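Local atomic coordinates of probable diphthine synthase (Aeropyrum pernix, PDB entry 1WDE), a protein that probably catalyses the S-adenosyl-L-methionine-dependent trimethylation of the amino group of the modified histidine of elongation factor 2, yielding diphthine during diphthamide biosynthesis. Residues E257-A262 with Q267-E272; L227-S230 with R234-T237; Y160-L163 with H168-A171; E193-Y198 with A206-L211. All coordinates share one frame; numbering follows the deposited sequence.

Contact 1: E257-A262 with Q267-E272; sequences EEWLLA and QRRPLE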
loop_
_atom_site.group_PDB
_atom_site.type_symbol
_atom_site.label_atom_id
_atom_site.label_comp_id
_atom_site.label_asym_id
_atom_site.label_seq_id
_atom_site.Cartn_x
_atom_site.Cartn_y
_atom_site.Cartn_z
ATOM N N GLU A 257 -13.507 8.095 17.001
ATOM C CA GLU A 257 -13.051 7.966 15.613
ATOM C C GLU A 257 -13.970 8.611 14.579
ATOM O O GLU A 257 -13.497 9.150 13.581
ATOM C CB GLU A 257 -12.842 6.503 15.249
ATOM C CG GLU A 257 -11.529 5.914 15.778
ATOM C CD GLU A 257 -11.356 4.490 15.321
ATOM O OE1 GLU A 257 -12.299 3.694 15.494
ATOM O OE2 GLU A 257 -10.292 4.164 14.775
ATOM N N GLU A 258 -15.280 8.513 14.795
ATOM C CA GLU A 258 -16.265 9.127 13.903
ATOM C C GLU A 258 -16.025 10.630 13.883
ATOM O O GLU A 258 -16.131 11.287 12.840
ATOM C CB GLU A 258 -17.697 8.859 14.401
ATOM C CG GLU A 258 -18.166 7.436 14.135
ATOM C CD GLU A 258 -19.580 7.145 14.651
ATOM O OE1 GLU A 258 -20.093 6.040 14.358
ATOM O OE2 GLU A 258 -20.170 8.004 15.347
ATOM N N TRP A 259 -15.705 11.174 15.053
ATOM C CA TRP A 259 -15.445 12.601 15.181
ATOM C C TRP A 259 -14.151 12.947 14.445
ATOM O O TRP A 259 -14.116 13.919 13.691
ATOM C CB TRP A 259 -15.372 12.960 16.667
ATOM C CG TRP A 259 -14.899 14.345 17.009
ATOM C CD1 TRP A 259 -15.520 15.532 16.727
ATOM C CD2 TRP A 259 -13.698 14.677 17.719
ATOM N NE1 TRP A 259 -14.776 16.589 17.218
ATOM C CE2 TRP A 259 -13.653 16.089 17.831
ATOM C CE3 TRP A 259 -12.654 13.921 18.270
ATOM C CZ2 TRP A 259 -12.601 16.755 18.471
ATOM C CZ3 TRP A 259 -11.608 14.586 18.907
ATOM C CH2 TRP A 259 -11.591 15.990 19.002
ATOM N N LEU A 260 -13.101 12.149 14.656
ATOM C CA LEU A 260 -11.801 12.364 14.004
ATOM C C LEU A 260 -11.899 12.235 12.488
ATOM O O LEU A 260 -11.394 13.092 11.766
ATOM C CB LEU A 260 -10.758 11.353 14.515
ATOM C CG LEU A 260 -10.386 11.428 16.002
ATOM C CD1 LEU A 260 -9.465 10.253 16.388
ATOM C CD2 LEU A 260 -9.710 12.762 16.271
ATOM N N LEU A 261 -12.534 11.160 12.010
ATOM C CA LEU A 261 -12.702 10.914 10.569
ATOM C C LEU A 261 -13.578 11.980 9.896
ATOM O O LEU A 261 -13.328 12.378 8.753
ATOM C CB LEU A 261 -13.310 9.525 10.315
ATOM C CG LEU A 261 -13.521 9.190 8.831
ATOM C CD1 LEU A 261 -12.175 9.187 8.133
ATOM C CD2 LEU A 261 -14.198 7.825 8.664
ATOM N N ALA A 262 -14.611 12.434 10.596
ATOM C CA ALA A 262 -15.485 13.469 10.050
ATOM C C ALA A 262 -14.652 14.743 9.842
ATOM O O ALA A 262 -14.768 15.405 8.824
ATOM C CB ALA A 262 -16.660 13.750 11.023
ATOM N N GLN A 267 -16.299 16.349 6.785
ATOM C CA GLN A 267 -17.672 15.894 6.788
ATOM C C GLN A 267 -18.328 16.230 8.129
ATOM O O GLN A 267 -17.651 16.558 9.099
ATOM C CB GLN A 267 -17.694 14.385 6.521
ATOM C CG GLN A 267 -18.973 13.845 5.900
ATOM C CD GLN A 267 -19.141 14.234 4.439
ATOM O OE1 GLN A 267 -20.103 14.910 4.078
ATOM N NE2 GLN A 267 -18.210 13.801 3.591
ATOM N N ARG A 268 -19.651 16.159 8.172
ATOM C CA ARG A 268 -20.395 16.458 9.387
ATOM C C ARG A 268 -20.945 15.194 10.002
ATOM O O ARG A 268 -21.423 14.301 9.301
ATOM C CB ARG A 268 -21.567 17.399 9.087
ATOM C CG ARG A 268 -21.167 18.747 8.532
ATOM C CD ARG A 268 -22.383 19.633 8.300
ATOM N NE ARG A 268 -22.000 20.947 7.791
ATOM C CZ ARG A 268 -21.170 21.780 8.414
ATOM N NH1 ARG A 268 -20.877 22.957 7.873
ATOM N NH2 ARG A 268 -20.629 21.441 9.578
ATOM N N ARG A 269 -20.860 15.110 11.321
ATOM C CA ARG A 269 -21.407 13.971 12.020
ATOM C C ARG A 269 -22.909 14.245 12.127
ATOM O O ARG A 269 -23.335 15.391 12.246
ATOM C CB ARG A 269 -20.767 13.842 13.402
ATOM C CG ARG A 269 -19.833 12.637 13.507
ATOM C CD ARG A 269 -18.668 12.869 14.453
ATOM N NE ARG A 269 -19.024 13.011 15.869
ATOM C CZ ARG A 269 -19.089 14.173 16.513
ATOM N NH1 ARG A 269 -18.839 15.302 15.867
ATOM N NH2 ARG A 269 -19.358 14.208 17.814
ATOM N N PRO A 270 -23.733 13.197 12.058
ATOM C CA PRO A 270 -23.324 11.804 11.889
ATOM C C PRO A 270 -22.818 11.478 10.488
ATOM O O PRO A 270 -23.358 11.970 9.491
ATOM C CB PRO A 270 -24.607 11.025 12.203
ATOM C CG PRO A 270 -25.391 11.963 13.086
ATOM C CD PRO A 270 -25.159 13.284 12.410
ATOM N N LEU A 271 -21.769 10.661 10.412
ATOM C CA LEU A 271 -21.283 10.234 9.119
ATOM C C LEU A 271 -22.401 9.286 8.727
ATOM O O LEU A 271 -22.948 8.596 9.580
ATOM C CB LEU A 271 -19.955 9.473 9.246
ATOM C CG LEU A 271 -18.727 10.314 9.600
ATOM C CD1 LEU A 271 -17.471 9.429 9.714
ATOM C CD2 LEU A 271 -18.547 11.374 8.523
ATOM N N GLU A 272 -22.759 9.253 7.454
ATOM C CA GLU A 272 -23.832 8.384 7.021
ATOM C C GLU A 272 -23.290 7.120 6.392
ATOM O O GLU A 272 -22.322 7.161 5.629
ATOM C CB GLU A 272 -24.737 9.125 6.032
ATOM C CG GLU A 272 -25.401 10.350 6.641
ATOM C CD GLU A 272 -26.118 11.207 5.618
ATOM O OE1 GLU A 272 -25.508 11.524 4.573
ATOM O OE2 GLU A 272 -27.285 11.577 5.864
HETATM O O HOH W 1 -18.981 10.131 17.462
#
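Gln267 N donates to Ala262 O over 2.7 Å, and the bond is nearly straight, with an N-H...O angle of 171°. It is the one direct hydrogen bond between helix residues 257-262 and loop residues 267-272.

The apolar part is carried by Leu271. Its CD1 lies 3.8 Å from Leu261 CD2, and the two side chains cross at about a right angle. Its CD2 lies 3.9 Å from Ala262 CB, so each methyl has its own partner on the helix. On the sheet side Leu271 also touches Tyr228 of strand 225-229. An alanine at Leu271 is likely to open a gap between the helix and that strand and to leave Leu261 and Ala262 with less apolar cover.

The arrangement is a helix followed by a loop that doubles back beside its C-terminal half. Helix 255-264 ends, the chain reverses, and 267-269 runs back beside Ala262, the side chain of Arg269 reaching Trp259. At the cis peptide bond before Pro270 the chain turns, and Leu271 drops back beside Leu261 and Ala262.

Arg269 makes the polar part of the contact. Its bent chain lies over the helix backbone, with Arg269 CD 3.3 Å from Trp259 CA. The indole offers CD1 rather than a ring face: Trp259 CD1 stands 3.4 Å from Arg269 NH1, over one face of the guanidinium, with the two planes 73° apart. A water at the guanidinium edge accepts from Arg269 NE and donates to Glu258 OE2. The opposite charges therefore meet through water, with Arg269 NE and Glu258 OE2 5.2 Å apart.

Contact 2: L227-S230 with R234-T237; sequences LYWS and RLST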
loop_
_atom_site.group_PDB
_atom_site.type_symbol
_atom_site.label_atom_id
_atom_site.label_comp_id
_atom_site.label_asym_id
_atom_site.label_seq_id
_atom_site.Cartn_x
_atom_site.Cartn_y
_atom_site.Cartn_z
ATOM N N LEU A 227 -11.321 11.522 1.402
ATOM C CA LEU A 227 -12.704 11.525 0.963
ATOM C C LEU A 227 -13.516 10.384 1.556
ATOM O O LEU A 227 -13.202 9.206 1.372
ATOM C CB LEU A 227 -12.766 11.433 -0.564
ATOM C CG LEU A 227 -12.116 12.536 -1.409
ATOM C CD1 LEU A 227 -12.483 13.897 -0.822
ATOM C CD2 LEU A 227 -10.609 12.362 -1.445
ATOM N N TYR A 228 -14.574 10.747 2.260
ATOM C CA TYR A 228 -15.442 9.761 2.875
ATOM C C TYR A 228 -16.467 9.267 1.863
ATOM O O TYR A 228 -17.119 10.073 1.189
ATOM C CB TYR A 228 -16.175 10.377 4.065
ATOM C CG TYR A 228 -17.122 9.414 4.732
ATOM C CD1 TYR A 228 -16.653 8.470 5.630
ATOM C CD2 TYR A 228 -18.492 9.447 4.468
ATOM C CE1 TYR A 228 -17.514 7.582 6.261
ATOM C CE2 TYR A 228 -19.371 8.554 5.094
ATOM C CZ TYR A 228 -18.868 7.625 5.995
ATOM O OH TYR A 228 -19.704 6.754 6.658
ATOM N N TRP A 229 -16.586 7.947 1.743
ATOM C CA TRP A 229 -17.568 7.340 0.846
ATOM C C TRP A 229 -18.542 6.531 1.699
ATOM O O TRP A 229 -18.156 5.538 2.334
ATOM C CB TRP A 229 -16.874 6.458 -0.202
ATOM C CG TRP A 229 -16.210 7.290 -1.253
ATOM C CD1 TRP A 229 -14.978 7.891 -1.177
ATOM C CD2 TRP A 229 -16.800 7.749 -2.480
ATOM N NE1 TRP A 229 -14.774 8.700 -2.274
ATOM C CE2 TRP A 229 -15.872 8.629 -3.090
ATOM C CE3 TRP A 229 -18.025 7.505 -3.121
ATOM C CZ2 TRP A 229 -16.131 9.263 -4.312
ATOM C CZ3 TRP A 229 -18.279 8.140 -4.339
ATOM C CH2 TRP A 229 -17.334 9.007 -4.918
ATOM N N SER A 230 -19.809 6.951 1.698
ATOM C CA SER A 230 -20.838 6.302 2.510
ATOM C C SER A 230 -20.961 4.799 2.305
ATOM O O SER A 230 -21.426 4.102 3.194
ATOM C CB SER A 230 -22.205 7.000 2.295
ATOM O OG SER A 230 -22.660 6.856 0.959
ATOM N N ARG A 234 -21.158 2.783 -3.700
ATOM C CA ARG A 234 -21.095 4.105 -4.313
ATOM C C ARG A 234 -19.741 4.370 -4.965
ATOM O O ARG A 234 -19.668 4.928 -6.052
ATOM C CB ARG A 234 -21.362 5.200 -3.273
ATOM C CG ARG A 234 -22.826 5.389 -2.911
ATOM C CD ARG A 234 -23.041 6.741 -2.254
ATOM N NE ARG A 234 -22.614 7.828 -3.132
ATOM C CZ ARG A 234 -22.577 9.109 -2.781
ATOM N NH1 ARG A 234 -22.940 9.480 -1.560
ATOM N NH2 ARG A 234 -22.175 10.023 -3.655
ATOM N N LEU A 235 -18.665 3.979 -4.294
ATOM C CA LEU A 235 -17.326 4.201 -4.823
ATOM C C LEU A 235 -17.055 3.361 -6.046
ATOM O O LEU A 235 -16.368 3.808 -6.963
ATOM C CB LEU A 235 -16.273 3.876 -3.755
ATOM C CG LEU A 235 -14.789 4.032 -4.105
ATOM C CD1 LEU A 235 -14.516 5.438 -4.648
ATOM C CD2 LEU A 235 -13.964 3.790 -2.833
ATOM N N SER A 236 -17.598 2.146 -6.063
ATOM C CA SER A 236 -17.374 1.207 -7.162
ATOM C C SER A 236 -17.788 1.737 -8.532
ATOM O O SER A 236 -17.256 1.298 -9.546
ATOM C CB SER A 236 -18.123 -0.104 -6.905
ATOM O OG SER A 236 -19.525 0.117 -6.928
ATOM N N THR A 237 -18.734 2.668 -8.565
ATOM C CA THR A 237 -19.191 3.215 -9.849
ATOM C C THR A 237 -18.804 4.684 -10.031
ATOM O O THR A 237 -19.244 5.336 -10.972
ATOM C CB THR A 237 -20.738 3.107 -9.999
ATOM O OG1 THR A 237 -21.376 3.795 -8.922
ATOM C CG2 THR A 237 -21.182 1.658 -9.994
#
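Trp229 receives Leu235 on one face of its indole. Leu235 CD1 lies 3.9 Å from the centroid of the five-membered ring and 13° off the ring normal, a CH-pi contact well centred over the face. The two side chains cross at about a right angle. Leu235 CG is anti to the backbone N (chi1 180°), which carries the methyl out over the pyrrole part of the ring. The benzene part meets the helix backbone instead, with Trp229 CE3 3.8 Å from Leu235 N. Trp229 CZ3 comes to 3.9 Å from Arg234 O.

Beside the indole, Ser230 and Arg234 touch without hydrogen bonding. Ser230 OG is 3.2 Å from Arg234 CD and 3.6 Å from Arg234 NH1. The arginine chain bends at chi3 (58°), which brings the guanidinium edge round to the serine hydroxyl.

Further out, Ser231 OG accepts from Arg234 N near the start of the short helix. Trp229 is held in its strand by backbone bonds to Ser213, and its ring also touches Leu215, Ala238 and Val240. Leu235 also touches Pro184 and Val188 of helix 184-202. Its side chain is about 8 Å from that of Leu173, a probable S-adenosyl-L-methionine-binding residue.

This is a strand-to-helix turn at a sheet edge: outermost strand 225-229, antiparallel to 213-217, runs into helix 232-236, which folds back onto Trp229, the last residue of the strand.

Contact 3: Y160-L163 with H168-A171; sequences YLNL and HTTA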
loop_
_atom_site.group_PDB
_atom_site.type_symbol
_atom_site.label_atom_id
_atom_site.label_comp_id
_atom_site.label_asym_id
_atom_site.label_seq_id
_atom_site.Cartn_x
_atom_site.Cartn_y
_atom_site.Cartn_z
ATOM N N TYR A 160 -12.884 -9.521 5.703
ATOM C CA TYR A 160 -13.807 -9.947 6.759
ATOM C C TYR A 160 -13.031 -10.364 8.030
ATOM O O TYR A 160 -13.506 -10.180 9.143
ATOM C CB TYR A 160 -14.688 -11.115 6.292
ATOM C CG TYR A 160 -15.764 -10.722 5.296
ATOM C CD1 TYR A 160 -15.644 -11.046 3.949
ATOM C CD2 TYR A 160 -16.923 -10.062 5.718
ATOM C CE1 TYR A 160 -16.665 -10.726 3.028
ATOM C CE2 TYR A 160 -17.937 -9.741 4.821
ATOM C CZ TYR A 160 -17.803 -10.077 3.478
ATOM O OH TYR A 160 -18.814 -9.791 2.596
ATOM N N LEU A 161 -11.845 -10.933 7.863
ATOM C CA LEU A 161 -11.046 -11.350 9.032
ATOM C C LEU A 161 -10.665 -10.133 9.877
ATOM O O LEU A 161 -10.669 -10.188 11.113
ATOM C CB LEU A 161 -9.799 -12.122 8.565
ATOM C CG LEU A 161 -10.140 -13.541 8.073
ATOM C CD1 LEU A 161 -8.893 -14.276 7.604
ATOM C CD2 LEU A 161 -10.796 -14.312 9.230
ATOM N N ASN A 162 -10.352 -9.025 9.216
ATOM C CA ASN A 162 -10.009 -7.800 9.929
ATOM C C ASN A 162 -11.265 -7.340 10.663
ATOM O O ASN A 162 -11.231 -6.985 11.844
ATOM C CB ASN A 162 -9.600 -6.676 8.964
ATOM C CG ASN A 162 -8.135 -6.713 8.563
ATOM O OD1 ASN A 162 -7.290 -7.262 9.258
ATOM N ND2 ASN A 162 -7.830 -6.075 7.443
ATOM N N LEU A 163 -12.381 -7.311 9.942
ATOM C CA LEU A 163 -13.637 -6.889 10.540
ATOM C C LEU A 163 -13.972 -7.695 11.792
ATOM O O LEU A 163 -14.356 -7.121 12.799
ATOM C CB LEU A 163 -14.779 -6.994 9.519
ATOM C CG LEU A 163 -14.604 -6.016 8.361
ATOM C CD1 LEU A 163 -15.602 -6.309 7.245
ATOM C CD2 LEU A 163 -14.794 -4.598 8.884
ATOM N N HIS A 168 -9.317 -2.105 11.114
ATOM C CA HIS A 168 -9.528 -1.353 9.871
ATOM C C HIS A 168 -8.644 -1.962 8.785
ATOM O O HIS A 168 -7.468 -2.284 9.023
ATOM C CB HIS A 168 -9.118 0.111 10.025
ATOM C CG HIS A 168 -9.737 0.819 11.188
ATOM N ND1 HIS A 168 -11.079 0.725 11.495
ATOM C CD2 HIS A 168 -9.220 1.743 12.038
ATOM C CE1 HIS A 168 -11.363 1.565 12.477
ATOM N NE2 HIS A 168 -10.251 2.197 12.824
ATOM N N THR A 169 -9.204 -2.119 7.592
ATOM C CA THR A 169 -8.456 -2.690 6.482
ATOM C C THR A 169 -7.817 -1.594 5.626
ATOM O O THR A 169 -8.422 -0.551 5.353
ATOM C CB THR A 169 -9.380 -3.515 5.549
ATOM O OG1 THR A 169 -9.959 -4.608 6.273
ATOM C CG2 THR A 169 -8.587 -4.062 4.369
ATOM N N THR A 170 -6.581 -1.817 5.220
ATOM C CA THR A 170 -5.948 -0.872 4.326
ATOM C C THR A 170 -5.998 -1.631 3.007
ATOM O O THR A 170 -5.580 -2.786 2.940
ATOM C CB THR A 170 -4.492 -0.578 4.704
ATOM O OG1 THR A 170 -4.450 0.069 5.993
ATOM C CG2 THR A 170 -3.877 0.378 3.646
ATOM N N ALA A 171 -6.565 -1.025 1.971
ATOM C CA ALA A 171 -6.637 -1.715 0.694
ATOM C C ALA A 171 -5.884 -0.909 -0.353
ATOM O O ALA A 171 -6.238 0.234 -0.680
ATOM C CB ALA A 171 -8.092 -1.926 0.283
#
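Asn162 and Thr169 meet inside a beta-alpha-beta crossover, made of strand 137-143, helix 153-165 and strand 168-173. The two strands lie parallel and adjacent in the mixed sheet, and the helix packs across them. The contact is buried and small, and a single bond carries it.

Asn162 ND2 donates to Thr169 OG1 over 2.8 Å, with an N-H...O angle of 166°. The hydroxyl lies close to the amide plane, only 7° out of it, so the N-H is aimed squarely at the oxygen. Asn162 CG stands anti to its carbonyl carbon (chi1 -85°), and this carries the amide from the helix to the strand. The threonine side chain crosses the asparagine at about a right angle. Thr169 OG1 also rests 3.4 Å from Asn162 CB, while Thr169 CG2 comes to 3.8 Å from Asn162 ND2.

The other end of the amide is used as well: Asn162 OD1 accepts from Gly139 N of strand 137-143. One side chain thus joins the helix to both strands, and having partners at both ends should fix the rotation of the amide. With a leucine in place of Asn162, Gly139 N would probably lose its acceptor and Thr169 OG1 its amide donor.

Neighbouring residues place the unit in the fold. The CB of His168 points away from the helix; its NE2 is hydrogen-bonded to Glu257 and its ND1 to Ala251 N. Cys164, which follows Leu163 in helix 153-165, forms a disulfide with Cys285 of helix 277-287. The arrangement belongs to a beta-alpha-beta unit of a tetrapyrrole methylase-type chain, with a buried asparagine tying the helix to both parallel strands.

Contact 4: E193-Y198 with A206-L211; sequences EADREY and ALLARL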
loop_
_atom_site.group_PDB
_atom_site.type_symbol
_atom_site.label_atom_id
_atom_site.label_comp_id
_atom_site.label_asym_id
_atom_site.label_seq_id
_atom_site.Cartn_x
_atom_site.Cartn_y
_atom_site.Cartn_z
ATOM N N GLU A 193 -17.331 -7.958 -6.856
ATOM C CA GLU A 193 -17.693 -9.162 -7.594
ATOM C C GLU A 193 -17.118 -10.356 -6.827
ATOM O O GLU A 193 -17.767 -11.396 -6.733
ATOM C CB GLU A 193 -17.143 -9.133 -9.026
ATOM C CG GLU A 193 -17.257 -10.477 -9.759
ATOM C CD GLU A 193 -18.677 -11.030 -9.777
ATOM O OE1 GLU A 193 -18.850 -12.215 -10.139
ATOM O OE2 GLU A 193 -19.620 -10.280 -9.434
ATOM N N ALA A 194 -15.910 -10.195 -6.271
ATOM C CA ALA A 194 -15.263 -11.260 -5.487
ATOM C C ALA A 194 -16.067 -11.551 -4.227
ATOM O O ALA A 194 -16.202 -12.700 -3.803
ATOM C CB ALA A 194 -13.814 -10.842 -5.082
ATOM N N ASP A 195 -16.586 -10.495 -3.614
ATOM C CA ASP A 195 -17.375 -10.642 -2.405
ATOM C C ASP A 195 -18.631 -11.458 -2.661
ATOM O O ASP A 195 -18.977 -12.332 -1.870
ATOM C CB ASP A 195 -17.748 -9.268 -1.857
ATOM C CG ASP A 195 -18.441 -9.345 -0.505
ATOM O OD1 ASP A 195 -18.115 -10.263 0.293
ATOM O OD2 ASP A 195 -19.297 -8.474 -0.231
ATOM N N ARG A 196 -19.314 -11.179 -3.771
ATOM C CA ARG A 196 -20.533 -11.914 -4.092
ATOM C C ARG A 196 -20.233 -13.383 -4.356
ATOM O O ARG A 196 -21.021 -14.263 -3.997
ATOM C CB ARG A 196 -21.246 -11.284 -5.292
ATOM C CG ARG A 196 -21.933 -9.962 -4.966
ATOM C CD ARG A 196 -22.827 -9.475 -6.109
ATOM N NE ARG A 196 -22.078 -9.097 -7.310
ATOM C CZ ARG A 196 -21.421 -7.949 -7.468
ATOM N NH1 ARG A 196 -20.782 -7.718 -8.605
ATOM N NH2 ARG A 196 -21.409 -7.031 -6.505
ATOM N N GLU A 197 -19.090 -13.644 -4.979
ATOM C CA GLU A 197 -18.670 -15.005 -5.271
ATOM C C GLU A 197 -18.284 -15.690 -3.964
ATOM O O GLU A 197 -18.658 -16.838 -3.729
ATOM C CB GLU A 197 -17.470 -14.981 -6.213
ATOM C CG GLU A 197 -17.428 -16.116 -7.203
ATOM C CD GLU A 197 -16.477 -15.834 -8.349
ATOM O OE1 GLU A 197 -16.750 -14.894 -9.134
ATOM O OE2 GLU A 197 -15.453 -16.543 -8.458
ATOM N N TYR A 198 -17.540 -14.978 -3.115
ATOM C CA TYR A 198 -17.105 -15.520 -1.826
ATOM C C TYR A 198 -18.245 -15.784 -0.840
ATOM O O TYR A 198 -18.320 -16.863 -0.247
ATOM C CB TYR A 198 -16.069 -14.590 -1.175
ATOM C CG TYR A 198 -15.694 -14.993 0.243
ATOM C CD1 TYR A 198 -15.133 -16.246 0.514
ATOM C CD2 TYR A 198 -15.923 -14.127 1.316
ATOM C CE1 TYR A 198 -14.811 -16.623 1.825
ATOM C CE2 TYR A 198 -15.610 -14.492 2.627
ATOM C CZ TYR A 198 -15.056 -15.739 2.872
ATOM O OH TYR A 198 -14.759 -16.102 4.164
ATOM N N ALA A 206 -23.606 -11.153 0.909
ATOM C CA ALA A 206 -22.431 -10.363 0.524
ATOM C C ALA A 206 -22.606 -9.046 1.267
ATOM O O ALA A 206 -23.672 -8.431 1.189
ATOM C CB ALA A 206 -22.411 -10.132 -0.969
ATOM N N LEU A 207 -21.572 -8.605 1.985
ATOM C CA LEU A 207 -21.695 -7.387 2.783
ATOM C C LEU A 207 -20.762 -6.221 2.514
ATOM O O LEU A 207 -21.054 -5.108 2.923
ATOM C CB LEU A 207 -21.598 -7.748 4.274
ATOM C CG LEU A 207 -22.644 -8.751 4.761
ATOM C CD1 LEU A 207 -22.235 -9.281 6.108
ATOM C CD2 LEU A 207 -24.019 -8.078 4.809
ATOM N N LEU A 208 -19.640 -6.462 1.853
ATOM C CA LEU A 208 -18.687 -5.379 1.611
ATOM C C LEU A 208 -19.218 -4.126 0.903
ATOM O O LEU A 208 -18.833 -3.003 1.254
ATOM C CB LEU A 208 -17.456 -5.936 0.873
ATOM C CG LEU A 208 -16.746 -7.127 1.559
ATOM C CD1 LEU A 208 -15.436 -7.469 0.806
ATOM C CD2 LEU A 208 -16.396 -6.772 3.015
ATOM N N ALA A 209 -20.113 -4.302 -0.071
ATOM C CA ALA A 209 -20.654 -3.162 -0.818
ATOM C C ALA A 209 -21.327 -2.156 0.101
ATOM O O ALA A 209 -21.298 -0.942 -0.140
ATOM C CB ALA A 209 -21.647 -3.660 -1.871
ATOM N N ARG A 210 -21.912 -2.666 1.175
ATOM C CA ARG A 210 -22.617 -1.852 2.162
ATOM C C ARG A 210 -21.751 -1.139 3.215
ATOM O O ARG A 210 -22.256 -0.346 4.018
ATOM C CB ARG A 210 -23.644 -2.713 2.878
ATOM C CG ARG A 210 -24.841 -3.116 2.020
ATOM C CD ARG A 210 -26.040 -3.304 2.938
ATOM N NE ARG A 210 -26.067 -4.619 3.542
ATOM C CZ ARG A 210 -26.632 -4.914 4.709
ATOM N NH1 ARG A 210 -27.221 -3.982 5.450
ATOM N NH2 ARG A 210 -26.647 -6.167 5.108
ATOM N N LEU A 211 -20.458 -1.431 3.236
ATOM C CA LEU A 211 -19.568 -0.776 4.194
ATOM C C LEU A 211 -19.083 0.580 3.712
ATOM O O LEU A 211 -18.835 0.756 2.524
ATOM C CB LEU A 211 -18.323 -1.630 4.416
ATOM C CG LEU A 211 -18.523 -2.987 5.074
ATOM C CD1 LEU A 211 -17.229 -3.792 4.976
ATOM C CD2 LEU A 211 -18.948 -2.747 6.523
HETATM O O HOH W 2 -20.925 -6.811 -1.346
#
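Asp195 and Leu208 face each other obliquely, the carboxylate lying against the leucine's branch point. Asp195 CG is 3.5 Å from Leu208 CG, and Asp195 OD2 is 3.3 Å from Leu208 CB. With chi1 at -174° the carboxylate carbon stands opposite the backbone N, which carries the group out to the loop. There OD2 accepts from Leu208 N over 2.9 Å. The bond is bent, at 141°, and the N-H arrives from above the carboxylate plane, 36° out of it.

The segments belong to helix 184-202 and the connection leading from it to strand 213-217. That connection makes a short 3-10 turn at 208-210, and OD2 takes the N-H of its first residue. A water extends the grip: it donates to Asp195 OD2 over 2.6 Å and accepts from Ala209 N. The second oxygen, OD1, accepts a hydrogen bond from Tyr160 OH of helix 153-165, so the buried carboxylate is engaged at both oxygens.

At the outer edge Ala206 CB touches Arg196 CG, 4.0 Å away. The Arg196 chain bends at chi3, turning one face of its guanidinium over Glu193 CA. Its NH1 forms a salt bridge with Glu193 OE2 through a weak hydrogen bond of 2.9 Å.

The four contacts follow one another along the chain, and three direct touches tie them together. Contacts 3 and 4, with centres 13 Å apart, join where Tyr160 OH lies 2.5 Å from Asp195 OD1 and 3.1 Å from Leu207 N. Contact 1 reaches contact 3 through Glu257 OE2 and His168 NE2, 2.8 Å apart, and contact 2 through Glu272 O and Tyr228 OH, also 2.8 Å apart. Contacts 2 and 3 both reach the mixed sheet but do not touch. As for the probable S-adenosyl-L-methionine site, the side chain of Leu235 (contact 2) lies about 8 Å, and that of Thr169 (contact 3) about 11 Å, from that of Leu173. Contacts 1 and 4 lie away from it.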